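Local coordinates for protein type ii site-specific deoxyribonuclease (Klebsiella pneumoniae, PDB 6EKR) that probably cleaves DNA at a specific sequence, as a type IIP restriction endonuclease of the PD-(D/E)xK nuclease fold, at residues 106-111 / 283-288; 135-140 / 195-200; 226-231 / 263-268. The protein carries 2 engineered substitutions. All coordinates share one frame; numbering follows the deposited sequence.

Contact 1: 106-111 / 283-288; sequences RANKII and VRTMGD
Asn108 OD1 is approached weakly by two backbone N-H groups at the start of helix 286-298, though its own place is doubtful because it sits too near the methyl of Thr285. The contact joins helix 101-125 to the strand-to-helix junction that follows the last strand of the central sheet in this PD-(D/E)xK nuclease. Met286 N lies 2.9 Å from Asn108 OD1, with an N-H...O angle of 128°, and Gly287 N is 3.4 Å from Asn108 OD1; both bonds are weak. CG of Asn108 stands anti to the backbone N (chi1 -158°). The side chains of Asn108 and Thr285 cross at about a right angle. The sounder bond of the amide is at its other end: ND2 donates to Cys266 O, so Asn108 lies between the chain just past strand 262-265 and the first turn of helix 286-298. One turn along helix 101-125, Ile111 adds an apolar neighbour, its CD1 lying 4.2 Å from Met286 CB. Beside Asn108, the Gly287 backbone comes close to the helix, and Ala107 CB rests 4.0 Å from Gly287 CA.

Contact 2: 135-140 / 195-200; sequences TFFEIF and LKITTR. With SO4 (sulfate ion), chain D.
In this PD-(D/E)xK fold, the loop that follows strand 190-194 of the central sheet packs on helix 132-148, and Phe137 carries most of the contact. Leu195 comes over one face of the ring. Its CD2 stands above the ring centre in a CH-pi contact, 3.8 Å from the centroid of the Phe137 ring and 12° off the ring normal. The other methyl of Leu195, CD1, reaches the helix itself, lying 4.1 Å from Glu138 CB. At the ring edge, near its plane, Lys196 O approaches Phe137 CE2 at 3.6 Å, while the Lys196 side chain starts out away from the helix. Ile197 then returns to the ring from an oblique direction, with CD1 3.7 Å from Phe137 CD2. Phe137 sets out toward the loop, with CG anti to the backbone N (chi1 -173°). Val115 of helix 101-125 touches both Phe137 and Ile197.

Farther along the loop, Arg200 binds a sulfate ion, probably taken from the crystallisation liquor. Thr198 OG1 lies above one face of its guanidinium, toward the rim, and NH2 also donates to Thr232 O. The sulfate is met at the guanidinium edge by two nearly straight bonds: Arg200 NE to sulfate O4 at 2.8 Å, and Arg200 NH2 to sulfate O1 at 3.0 Å.

Contact 3: 226-231 / 263-268; sequences LACISE and MYYCDI
Tyr265 reaches from the end of strand 262-265 to residues 228-231, just past its parallel neighbour, strand 222-227, in the central sheet of the nuclease fold. From CB, near Ile229 O, the ring runs along the chain that follows the neighbouring strand. CD1 of Tyr265 meets Cys228 CB at 3.5 Å. The sulfur of Cys228 makes an oblique sulfur-aromatic contact, SG lying 4.7 Å from the centroid of the Tyr265 ring. At the ring edge, Ser230 O is 3.3 Å from Tyr265 CE1. At the tip, the hydroxyl of Tyr265 donates to Glu231 OE2, OH to OE2 2.8 Å, meeting the anti side of the carboxylate, whose plane is turned 73° from the ring.

The backbones pair in parallel register: Tyr264 N binds Leu226 O at 2.7 Å, and Cys228 N binds Tyr264 O at 2.8 Å. Beyond the strands, Asp267 N still reaches Ile229 O at 2.8 Å. Leu226 and Met263 lie side by side on one face of the sheet, and Tyr264 points to the other.

Glu231 OE2 is also bonded to Thr199 OG1, while OE1 has a long, weak ion pair with Arg200 NH1. Two hydroxyls, from different segments, therefore grip one oxygen of a buried carboxylate, which would help hold that oxygen in place and ties the strand ends to the loop beside them.

In the fold
The three contacts lie in and beside the central mixed sheet of the nuclease. The centres of contacts 1 and 3 are about 9 Å apart. Those of contacts 2 and 3 are about 10 Å apart, and those of contacts 1 and 2 about 14 Å. Strands 190-194, 222-227, 262-265 and 283-285 are consecutive, parallel neighbours: contact 3 pairs the middle two, contact 2 follows the first, and contact 1 includes the last. Helices 101-125 and 132-148, successive in the chain, meet where Ile111 packs on Phe140. Along the chain contact 2 closes before contact 3 opens, and contact 1 brackets both. Asn108 ND2 to Cys266 O joins contact 1 to contact 3, and Ile229 N to Ile197 O joins contact 2 to contact 3.

Contact 1: 106-111 / 283-288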
ATOM      1  N   ARG A 106      23.003   7.703  21.938  1.00 54.82           N
ATOM      2  CA  ARG A 106      24.073   7.042  21.211  1.00 53.78           C
ATOM      3  C   ARG A 106      23.588   5.749  20.556  1.00 52.86           C
ATOM      4  O   ARG A 106      24.030   5.408  19.458  1.00 52.57           O
ATOM      5  CB  ARG A 106      25.277   6.790  22.116  1.00 53.86           C
ATOM      6  CG  ARG A 106      26.490   6.284  21.371  1.00 54.02           C
ATOM      7  CD  ARG A 106      27.620   5.953  22.322  1.00 55.96           C
ATOM      8  NE  ARG A 106      27.218   5.042  23.400  1.00 56.24           N
ATOM      9  CZ  ARG A 106      27.985   4.741  24.443  1.00 56.03           C
ATOM     10  NH1 ARG A 106      29.199   5.275  24.556  1.00 56.56           N
ATOM     11  NH2 ARG A 106      27.538   3.914  25.374  1.00 55.19           N
ATOM     12  N   ALA A 107      22.684   5.037  21.233  1.00 51.66           N
ATOM     13  CA  ALA A 107      22.002   3.890  20.632  1.00 50.50           C
ATOM     14  C   ALA A 107      21.278   4.360  19.372  1.00 49.84           C
ATOM     15  O   ALA A 107      21.399   3.749  18.298  1.00 50.06           O
ATOM     16  CB  ALA A 107      21.033   3.266  21.605  1.00 50.13           C
ATOM     17  N   ASN A 108      20.570   5.479  19.503  1.00 48.49           N
ATOM     18  CA  ASN A 108      19.888   6.084  18.382  1.00 47.20           C
ATOM     19  C   ASN A 108      20.850   6.434  17.262  1.00 46.56           C
ATOM     20  O   ASN A 108      20.612   6.080  16.114  1.00 46.61           O
ATOM     21  CB  ASN A 108      19.130   7.325  18.822  1.00 46.99           C
ATOM     22  CG  ASN A 108      18.012   7.677  17.880  1.00 46.39           C
ATOM     23  OD1 ASN A 108      17.085   6.891  17.694  1.00 45.78           O
ATOM     24  ND2 ASN A 108      18.078   8.864  17.289  1.00 46.29           N
ATOM     25  N   LYS A 109      21.938   7.111  17.607  1.00 45.74           N
ATOM     26  CA  LYS A 109      22.912   7.550  16.618  1.00 45.44           C
ATOM     27  C   LYS A 109      23.627   6.379  15.949  1.00 44.88           C
ATOM     28  O   LYS A 109      23.953   6.439  14.750  1.00 44.37           O
ATOM     29  CB  LYS A 109      23.937   8.497  17.247  1.00 45.79           C
ATOM     30  CG  LYS A 109      23.493   9.941  17.335  1.00 47.31           C
ATOM     31  CD  LYS A 109      24.672  10.869  17.608  1.00 49.89           C
ATOM     32  CE  LYS A 109      24.188  12.298  17.881  1.00 52.31           C
ATOM     33  NZ  LYS A 109      25.203  13.368  17.583  1.00 52.57           N
ATOM     34  N   ILE A 110      23.878   5.323  16.730  1.00 44.35           N
ATOM     35  CA  ILE A 110      24.541   4.120  16.216  1.00 43.61           C
ATOM     36  C   ILE A 110      23.603   3.412  15.232  1.00 43.11           C
ATOM     37  O   ILE A 110      23.986   3.154  14.087  1.00 43.25           O
ATOM     38  CB  ILE A 110      25.020   3.148  17.358  1.00 43.63           C
ATOM     39  CG1 ILE A 110      26.239   3.698  18.124  1.00 42.87           C
ATOM     40  CG2 ILE A 110      25.333   1.762  16.820  1.00 43.89           C
ATOM     41  CD1 ILE A 110      27.445   4.072  17.291  1.00 40.90           C
ATOM     42  N   ILE A 111      22.375   3.122  15.664  1.00 42.01           N
ATOM     43  CA  ILE A 111      21.423   2.463  14.783  1.00 41.11           C
ATOM     44  C   ILE A 111      21.286   3.280  13.498  1.00 40.94           C
ATOM     45  O   ILE A 111      21.397   2.733  12.403  1.00 40.91           O
ATOM     46  CB  ILE A 111      20.058   2.249  15.462  1.00 40.96           C
ATOM     47  CG1 ILE A 111      20.171   1.177  16.539  1.00 40.13           C
ATOM     48  CG2 ILE A 111      19.002   1.832  14.452  1.00 40.45           C
ATOM     49  CD1 ILE A 111      19.141   1.313  17.648  1.00 39.54           C
ATOM     50  N   VAL A 283       5.321   8.203  20.688  1.00 48.87           N
ATOM     51  CA  VAL A 283       6.153   8.489  19.525  1.00 48.96           C
ATOM     52  C   VAL A 283       7.521   8.765  20.101  1.00 49.80           C
ATOM     53  O   VAL A 283       7.823   9.895  20.492  1.00 50.13           O
ATOM     54  CB  VAL A 283       5.666   9.739  18.741  1.00 48.61           C
ATOM     55  CG1 VAL A 283       6.484   9.941  17.473  1.00 47.49           C
ATOM     56  CG2 VAL A 283       4.189   9.643  18.422  1.00 47.81           C
ATOM     57  N   ARG A 284       8.338   7.725  20.186  1.00 50.53           N
ATOM     58  CA  ARG A 284       9.618   7.835  20.876  1.00 51.31           C
ATOM     59  C   ARG A 284      10.794   7.618  19.913  1.00 51.67           C
ATOM     60  O   ARG A 284      10.654   7.814  18.717  1.00 51.86           O
ATOM     61  CB  ARG A 284       9.667   6.894  22.100  1.00 51.56           C
ATOM     62  CG  ARG A 284       8.464   6.965  23.055  1.00 51.61           C
ATOM     63  CD  ARG A 284       8.905   6.655  24.480  1.00 54.63           C
ATOM     64  NE  ARG A 284       7.793   6.478  25.421  1.00 57.13           N
ATOM     65  CZ  ARG A 284       7.254   5.298  25.740  1.00 58.63           C
ATOM     66  NH1 ARG A 284       7.714   4.181  25.194  1.00 59.26           N
ATOM     67  NH2 ARG A 284       6.246   5.226  26.601  1.00 58.47           N
ATOM     68  N   THR A 285      11.940   7.202  20.437  1.00 52.35           N
ATOM     69  CA  THR A 285      13.200   7.207  19.695  1.00 53.06           C
ATOM     70  C   THR A 285      13.687   5.771  19.509  1.00 53.47           C
ATOM     71  O   THR A 285      13.183   4.865  20.182  1.00 53.96           O
ATOM     72  CB  THR A 285      14.225   8.067  20.465  1.00 53.12           C
ATOM     73  OG1 THR A 285      13.849   9.442  20.362  1.00 53.36           O
ATOM     74  CG2 THR A 285      15.581   7.953  19.899  1.00 54.02           C
HETATM   75  N   MSE A 286      14.637   5.540  18.598  1.00 53.59           N
HETATM   76  CA  MSE A 286      15.174   4.183  18.410  1.00 53.87           C
HETATM   77  C   MSE A 286      16.015   3.730  19.599  1.00 53.49           C
HETATM   78  O   MSE A 286      16.081   2.538  19.895  1.00 53.47           O
HETATM   79  CB  MSE A 286      15.947   4.030  17.095  1.00 54.43           C
HETATM   80  CG  MSE A 286      15.074   3.760  15.865  1.00 56.54           C
HETATM   81 SE   MSE A 286      13.747   2.338  16.104  1.00 63.53          SE
HETATM   82  CE  MSE A 286      14.961   0.840  16.418  1.00 61.15           C
ATOM     83  N   GLY A 287      16.649   4.688  20.276  1.00 53.09           N
ATOM     84  CA  GLY A 287      17.245   4.454  21.591  1.00 52.50           C
ATOM     85  C   GLY A 287      16.193   4.162  22.658  1.00 52.45           C
ATOM     86  O   GLY A 287      16.382   3.266  23.488  1.00 52.49           O
ATOM     87  N   ASP A 288      15.085   4.909  22.646  1.00 52.04           N
ATOM     88  CA  ASP A 288      13.965   4.632  23.554  1.00 52.02           C
ATOM     89  C   ASP A 288      13.323   3.283  23.246  1.00 51.59           C
ATOM     90  O   ASP A 288      12.807   2.605  24.148  1.00 51.61           O
ATOM     91  CB  ASP A 288      12.894   5.727  23.474  1.00 52.49           C
ATOM     92  CG  ASP A 288      13.374   7.079  24.002  1.00 53.75           C
ATOM     93  OD1 ASP A 288      14.350   7.124  24.803  1.00 54.97           O
ATOM     94  OD2 ASP A 288      12.757   8.100  23.612  1.00 53.72           O
TER

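Contact 2: 135-140 / 195-200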
ATOM      1  N   THR A 135      16.014  -4.693   4.136  1.00 47.10           N
ATOM      2  CA  THR A 135      16.451  -6.012   4.580  1.00 45.92           C
ATOM      3  C   THR A 135      17.549  -5.897   5.631  1.00 45.12           C
ATOM      4  O   THR A 135      17.537  -6.623   6.636  1.00 44.96           O
ATOM      5  CB  THR A 135      16.941  -6.907   3.424  1.00 45.87           C
ATOM      6  OG1 THR A 135      16.100  -6.735   2.282  1.00 46.20           O
ATOM      7  CG2 THR A 135      16.898  -8.370   3.843  1.00 46.37           C
ATOM      8  N   PHE A 136      18.493  -4.987   5.406  1.00 43.90           N
ATOM      9  CA  PHE A 136      19.555  -4.808   6.371  1.00 43.06           C
ATOM     10  C   PHE A 136      19.015  -4.256   7.702  1.00 42.72           C
ATOM     11  O   PHE A 136      19.393  -4.740   8.775  1.00 42.50           O
ATOM     12  CB  PHE A 136      20.718  -3.979   5.813  1.00 42.86           C
ATOM     13  CG  PHE A 136      21.836  -3.817   6.788  1.00 42.59           C
ATOM     14  CD1 PHE A 136      22.757  -4.838   6.976  1.00 42.28           C
ATOM     15  CD2 PHE A 136      21.929  -2.671   7.572  1.00 42.28           C
ATOM     16  CE1 PHE A 136      23.774  -4.714   7.908  1.00 41.29           C
ATOM     17  CE2 PHE A 136      22.940  -2.529   8.496  1.00 42.38           C
ATOM     18  CZ  PHE A 136      23.869  -3.558   8.664  1.00 42.71           C
ATOM     19  N   PHE A 137      18.114  -3.276   7.629  1.00 42.12           N
ATOM     20  CA  PHE A 137      17.457  -2.752   8.819  1.00 41.79           C
ATOM     21  C   PHE A 137      16.909  -3.871   9.715  1.00 41.91           C
ATOM     22  O   PHE A 137      17.220  -3.905  10.897  1.00 41.85           O
ATOM     23  CB  PHE A 137      16.378  -1.727   8.444  1.00 41.71           C
ATOM     24  CG  PHE A 137      15.757  -0.990   9.629  1.00 41.25           C
ATOM     25  CD1 PHE A 137      16.419  -0.874  10.852  1.00 40.86           C
ATOM     26  CD2 PHE A 137      14.509  -0.390   9.497  1.00 40.41           C
ATOM     27  CE1 PHE A 137      15.843  -0.202  11.921  1.00 40.65           C
ATOM     28  CE2 PHE A 137      13.922   0.294  10.564  1.00 41.07           C
ATOM     29  CZ  PHE A 137      14.594   0.392  11.778  1.00 41.39           C
ATOM     30  N   GLU A 138      16.127  -4.792   9.163  1.00 42.29           N
ATOM     31  CA  GLU A 138      15.630  -5.921   9.948  1.00 42.87           C
ATOM     32  C   GLU A 138      16.764  -6.759  10.568  1.00 43.47           C
ATOM     33  O   GLU A 138      16.773  -7.014  11.778  1.00 43.48           O
ATOM     34  CB  GLU A 138      14.730  -6.819   9.105  1.00 42.81           C
ATOM     35  CG  GLU A 138      14.397  -8.129   9.804  1.00 44.51           C
ATOM     36  CD  GLU A 138      13.504  -9.041   9.008  1.00 47.24           C
ATOM     37  OE1 GLU A 138      13.730  -9.187   7.792  1.00 48.15           O
ATOM     38  OE2 GLU A 138      12.579  -9.629   9.609  1.00 49.30           O
ATOM     39  N   ILE A 139      17.703  -7.185   9.721  1.00 44.06           N
ATOM     40  CA  ILE A 139      18.848  -8.010  10.109  1.00 44.54           C
ATOM     41  C   ILE A 139      19.649  -7.386  11.259  1.00 44.59           C
ATOM     42  O   ILE A 139      20.013  -8.068  12.234  1.00 44.37           O
ATOM     43  CB  ILE A 139      19.786  -8.185   8.898  1.00 44.94           C
ATOM     44  CG1 ILE A 139      19.237  -9.228   7.941  1.00 45.11           C
ATOM     45  CG2 ILE A 139      21.207  -8.570   9.321  1.00 45.29           C
ATOM     46  CD1 ILE A 139      20.043  -9.272   6.672  1.00 46.02           C
ATOM     47  N   PHE A 140      19.923  -6.091  11.115  1.00 44.48           N
ATOM     48  CA  PHE A 140      20.656  -5.328  12.097  1.00 44.47           C
ATOM     49  C   PHE A 140      19.931  -5.304  13.422  1.00 44.76           C
ATOM     50  O   PHE A 140      20.528  -5.597  14.457  1.00 45.01           O
ATOM     51  CB  PHE A 140      20.841  -3.902  11.614  1.00 44.57           C
ATOM     52  CG  PHE A 140      21.530  -3.023  12.602  1.00 44.96           C
ATOM     53  CD1 PHE A 140      22.890  -3.188  12.868  1.00 44.79           C
ATOM     54  CD2 PHE A 140      20.823  -2.026  13.271  1.00 45.28           C
ATOM     55  CE1 PHE A 140      23.533  -2.377  13.781  1.00 44.60           C
ATOM     56  CE2 PHE A 140      21.462  -1.208  14.190  1.00 45.30           C
ATOM     57  CZ  PHE A 140      22.822  -1.381  14.439  1.00 45.05           C
ATOM     58  N   LEU A 195       9.436  -3.317  10.631  1.00 47.10           N
ATOM     59  CA  LEU A 195      10.539  -2.429  10.323  1.00 47.16           C
ATOM     60  C   LEU A 195      10.344  -1.847   8.946  1.00 47.67           C
ATOM     61  O   LEU A 195       9.980  -2.573   8.022  1.00 48.12           O
ATOM     62  CB  LEU A 195      11.856  -3.189  10.409  1.00 46.88           C
ATOM     63  CG  LEU A 195      12.064  -3.728  11.823  1.00 45.90           C
ATOM     64  CD1 LEU A 195      12.150  -5.242  11.836  1.00 44.87           C
ATOM     65  CD2 LEU A 195      13.260  -3.086  12.469  1.00 45.25           C
ATOM     66  N   LYS A 196      10.548  -0.532   8.840  1.00 48.00           N
ATOM     67  CA  LYS A 196      10.495   0.219   7.593  1.00 48.47           C
ATOM     68  C   LYS A 196      11.382   1.444   7.745  1.00 48.79           C
ATOM     69  O   LYS A 196      11.325   2.113   8.768  1.00 48.44           O
ATOM     70  CB  LYS A 196       9.077   0.706   7.306  1.00 48.55           C
ATOM     71  CG  LYS A 196       8.044  -0.371   7.087  1.00 49.92           C
ATOM     72  CD  LYS A 196       6.638   0.223   7.040  1.00 52.63           C
ATOM     73  CE  LYS A 196       5.623  -0.796   7.511  1.00 53.77           C
ATOM     74  NZ  LYS A 196       6.013  -2.151   7.011  1.00 55.63           N
ATOM     75  N   ILE A 197      12.182   1.743   6.722  1.00 49.47           N
ATOM     76  CA  ILE A 197      13.026   2.933   6.730  1.00 50.18           C
ATOM     77  C   ILE A 197      12.118   4.164   6.775  1.00 50.86           C
ATOM     78  O   ILE A 197      12.257   5.014   7.663  1.00 51.13           O
ATOM     79  CB  ILE A 197      14.004   3.000   5.510  1.00 50.14           C
ATOM     80  CG1 ILE A 197      14.774   1.686   5.323  1.00 50.11           C
ATOM     81  CG2 ILE A 197      14.988   4.171   5.646  1.00 49.67           C
ATOM     82  CD1 ILE A 197      15.682   1.305   6.459  1.00 49.13           C
ATOM     83  N   THR A 198      11.202   4.252   5.812  1.00 51.40           N
ATOM     84  CA  THR A 198      10.110   5.226   5.840  1.00 52.04           C
ATOM     85  C   THR A 198       8.824   4.466   5.515  1.00 52.98           C
ATOM     86  O   THR A 198       8.875   3.401   4.886  1.00 53.06           O
ATOM     87  CB  THR A 198      10.328   6.407   4.876  1.00 51.59           C
ATOM     88  OG1 THR A 198      10.563   5.917   3.555  1.00 52.01           O
ATOM     89  CG2 THR A 198      11.515   7.239   5.297  1.00 51.42           C
ATOM     90  N   THR A 199       7.680   4.981   5.963  1.00 54.04           N
ATOM     91  CA  THR A 199       6.448   4.192   5.924  1.00 55.25           C
ATOM     92  C   THR A 199       5.669   4.330   4.621  1.00 56.07           C
ATOM     93  O   THR A 199       5.240   3.327   4.034  1.00 56.16           O
ATOM     94  CB  THR A 199       5.517   4.480   7.132  1.00 55.26           C
ATOM     95  OG1 THR A 199       5.400   5.892   7.335  1.00 55.61           O
ATOM     96  CG2 THR A 199       6.051   3.827   8.408  1.00 55.53           C
ATOM     97  N   ARG A 200       5.503   5.574   4.174  1.00 57.16           N
ATOM     98  CA  ARG A 200       4.685   5.907   2.999  1.00 58.12           C
ATOM     99  C   ARG A 200       3.242   5.409   3.155  1.00 58.41           C
ATOM    100  O   ARG A 200       2.625   5.608   4.210  1.00 58.46           O
ATOM    101  CB  ARG A 200       5.349   5.408   1.711  1.00 58.29           C
ATOM    102  CG  ARG A 200       6.755   5.966   1.506  1.00 59.62           C
ATOM    103  CD  ARG A 200       6.712   7.465   1.233  1.00 62.79           C
ATOM    104  NE  ARG A 200       8.038   8.000   0.926  1.00 65.28           N
ATOM    105  CZ  ARG A 200       8.862   8.540   1.822  1.00 65.90           C
ATOM    106  NH1 ARG A 200       8.500   8.634   3.096  1.00 66.04           N
ATOM    107  NH2 ARG A 200      10.049   8.998   1.446  1.00 66.25           N
TER
HETATM  108  S   SO4 D 403      10.284   7.788  -2.027  1.00113.95           S
HETATM  109  O1  SO4 D 403      11.145   8.760  -1.359  1.00114.20           O
HETATM  110  O2  SO4 D 403      10.547   6.454  -1.493  1.00113.50           O
HETATM  111  O3  SO4 D 403      10.553   7.805  -3.465  1.00113.88           O
HETATM  112  O4  SO4 D 403       8.892   8.152  -1.776  1.00113.94           O

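Contact 3: 226-231 / 263-268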
ATOM      1  N   LEU A 226       6.403  -0.121  16.342  1.00 44.29           N
ATOM      2  CA  LEU A 226       6.830   0.238  15.002  1.00 44.26           C
ATOM      3  C   LEU A 226       8.175   0.949  14.999  1.00 44.13           C
ATOM      4  O   LEU A 226       8.333   1.998  15.624  1.00 44.00           O
ATOM      5  CB  LEU A 226       5.754   1.114  14.363  1.00 44.35           C
ATOM      6  CG  LEU A 226       5.816   1.479  12.882  1.00 45.15           C
ATOM      7  CD1 LEU A 226       6.226   0.296  12.020  1.00 46.28           C
ATOM      8  CD2 LEU A 226       4.458   2.000  12.454  1.00 44.70           C
ATOM      9  N   ALA A 227       9.136   0.379  14.274  1.00 44.33           N
ATOM     10  CA  ALA A 227      10.488   0.945  14.177  1.00 44.63           C
ATOM     11  C   ALA A 227      10.776   1.500  12.788  1.00 44.98           C
ATOM     12  O   ALA A 227      10.676   0.779  11.801  1.00 45.22           O
ATOM     13  CB  ALA A 227      11.529  -0.097  14.543  1.00 44.34           C
ATOM     14  N   CYS A 228      11.139   2.780  12.727  1.00 45.22           N
ATOM     15  CA  CYS A 228      11.475   3.445  11.474  1.00 45.70           C
ATOM     16  C   CYS A 228      12.770   4.241  11.578  1.00 45.55           C
ATOM     17  O   CYS A 228      13.351   4.346  12.652  1.00 45.96           O
ATOM     18  CB  CYS A 228      10.340   4.366  11.050  1.00 45.63           C
ATOM     19  SG  CYS A 228       8.781   3.518  10.780  1.00 48.79           S
ATOM     20  N   ILE A 229      13.218   4.802  10.461  1.00 45.35           N
ATOM     21  CA  ILE A 229      14.387   5.662  10.460  1.00 45.36           C
ATOM     22  C   ILE A 229      13.953   7.121  10.391  1.00 45.83           C
ATOM     23  O   ILE A 229      14.375   7.940  11.203  1.00 45.89           O
ATOM     24  CB  ILE A 229      15.373   5.306   9.295  1.00 45.44           C
ATOM     25  CG1 ILE A 229      15.927   3.879   9.452  1.00 44.31           C
ATOM     26  CG2 ILE A 229      16.502   6.342   9.160  1.00 44.16           C
ATOM     27  CD1 ILE A 229      16.466   3.553  10.815  1.00 43.27           C
ATOM     28  N   SER A 230      13.101   7.437   9.424  1.00 46.31           N
ATOM     29  CA  SER A 230      12.611   8.795   9.256  1.00 46.71           C
ATOM     30  C   SER A 230      11.256   8.780   8.561  1.00 47.37           C
ATOM     31  O   SER A 230      10.602   7.741   8.466  1.00 47.16           O
ATOM     32  CB  SER A 230      13.611   9.626   8.442  1.00 46.66           C
ATOM     33  OG  SER A 230      13.515   9.352   7.045  1.00 46.34           O
ATOM     34  N   GLU A 231      10.833   9.961   8.118  1.00 48.18           N
ATOM     35  CA  GLU A 231       9.737  10.112   7.184  1.00 48.86           C
ATOM     36  C   GLU A 231      10.142  11.173   6.181  1.00 49.55           C
ATOM     37  O   GLU A 231       9.297  11.832   5.589  1.00 49.68           O
ATOM     38  CB  GLU A 231       8.448  10.516   7.899  1.00 48.88           C
ATOM     39  CG  GLU A 231       7.821   9.444   8.765  1.00 48.95           C
ATOM     40  CD  GLU A 231       7.475   8.177   8.007  1.00 50.28           C
ATOM     41  OE1 GLU A 231       7.431   8.196   6.753  1.00 50.11           O
ATOM     42  OE2 GLU A 231       7.242   7.149   8.677  1.00 51.30           O
HETATM   43  N   MSE A 263       5.488   4.100  18.364  1.00 56.19           N
HETATM   44  CA  MSE A 263       6.087   4.467  17.093  1.00 57.71           C
HETATM   45  C   MSE A 263       7.472   5.040  17.349  1.00 55.57           C
HETATM   46  O   MSE A 263       7.638   5.955  18.163  1.00 55.80           O
HETATM   47  CB  MSE A 263       5.238   5.529  16.412  1.00 57.36           C
HETATM   48  CG  MSE A 263       4.263   4.993  15.376  1.00 60.27           C
HETATM   49 SE   MSE A 263       3.149   6.453  14.672  1.00 65.13          SE
HETATM   50  CE  MSE A 263       4.449   7.919  14.771  1.00 63.62           C
ATOM     51  N   TYR A 264       8.473   4.516  16.656  1.00 53.86           N
ATOM     52  CA  TYR A 264       9.845   4.903  16.950  1.00 51.90           C
ATOM     53  C   TYR A 264      10.590   5.359  15.702  1.00 51.06           C
ATOM     54  O   TYR A 264      10.462   4.759  14.631  1.00 51.12           O
ATOM     55  CB  TYR A 264      10.569   3.757  17.668  1.00 51.55           C
ATOM     56  CG  TYR A 264       9.849   3.278  18.924  1.00 50.86           C
ATOM     57  CD1 TYR A 264      10.208   3.755  20.179  1.00 50.29           C
ATOM     58  CD2 TYR A 264       8.798   2.366  18.850  1.00 50.33           C
ATOM     59  CE1 TYR A 264       9.553   3.335  21.322  1.00 49.83           C
ATOM     60  CE2 TYR A 264       8.135   1.945  19.990  1.00 50.47           C
ATOM     61  CZ  TYR A 264       8.522   2.432  21.222  1.00 50.18           C
ATOM     62  OH  TYR A 264       7.874   2.015  22.355  1.00 50.00           O
ATOM     63  N   TYR A 265      11.349   6.440  15.848  1.00 49.70           N
ATOM     64  CA  TYR A 265      12.136   6.988  14.759  1.00 48.51           C
ATOM     65  C   TYR A 265      13.514   7.389  15.236  1.00 47.81           C
ATOM     66  O   TYR A 265      13.686   7.820  16.366  1.00 48.04           O
ATOM     67  CB  TYR A 265      11.474   8.233  14.179  1.00 48.42           C
ATOM     68  CG  TYR A 265      10.191   8.006  13.419  1.00 48.21           C
ATOM     69  CD1 TYR A 265      10.201   7.769  12.043  1.00 47.88           C
ATOM     70  CD2 TYR A 265       8.961   8.064  14.071  1.00 48.12           C
ATOM     71  CE1 TYR A 265       9.014   7.571  11.343  1.00 48.36           C
ATOM     72  CE2 TYR A 265       7.770   7.871  13.385  1.00 48.14           C
ATOM     73  CZ  TYR A 265       7.797   7.628  12.027  1.00 48.22           C
ATOM     74  OH  TYR A 265       6.608   7.443  11.367  1.00 47.63           O
ATOM     75  N   CYS A 266      14.496   7.248  14.362  1.00 46.98           N
ATOM     76  CA  CYS A 266      15.792   7.836  14.589  1.00 46.31           C
ATOM     77  C   CYS A 266      15.635   9.324  14.412  1.00 45.74           C
ATOM     78  O   CYS A 266      16.131  10.118  15.210  1.00 45.84           O
ATOM     79  CB  CYS A 266      16.788   7.318  13.562  1.00 46.34           C
ATOM     80  SG  CYS A 266      17.514   5.776  14.007  1.00 47.16           S
ATOM     81  N   ASP A 267      14.924   9.680  13.350  1.00 44.98           N
ATOM     82  CA  ASP A 267      14.701  11.050  12.970  1.00 44.41           C
ATOM     83  C   ASP A 267      13.198  11.253  13.005  1.00 44.06           C
ATOM     84  O   ASP A 267      12.518  11.065  12.007  1.00 43.91           O
ATOM     85  CB  ASP A 267      15.287  11.272  11.573  1.00 44.41           C
ATOM     86  CG  ASP A 267      15.046  12.668  11.030  1.00 44.58           C
ATOM     87  OD1 ASP A 267      14.492  13.539  11.737  1.00 45.10           O
ATOM     88  OD2 ASP A 267      15.430  12.891   9.865  1.00 44.97           O
ATOM     89  N   ILE A 268      12.687  11.615  14.179  1.00 44.15           N
ATOM     90  CA  ILE A 268      11.257  11.819  14.374  1.00 44.17           C
ATOM     91  C   ILE A 268      10.814  13.060  13.618  1.00 44.81           C
ATOM     92  O   ILE A 268      11.379  14.141  13.829  1.00 45.11           O
ATOM     93  CB  ILE A 268      10.878  11.983  15.850  1.00 43.69           C
ATOM     94  CG1 ILE A 268      11.266  10.743  16.651  1.00 43.48           C
ATOM     95  CG2 ILE A 268       9.386  12.193  15.970  1.00 43.32           C
ATOM     96  CD1 ILE A 268      11.484  10.998  18.131  1.00 43.13           C
TER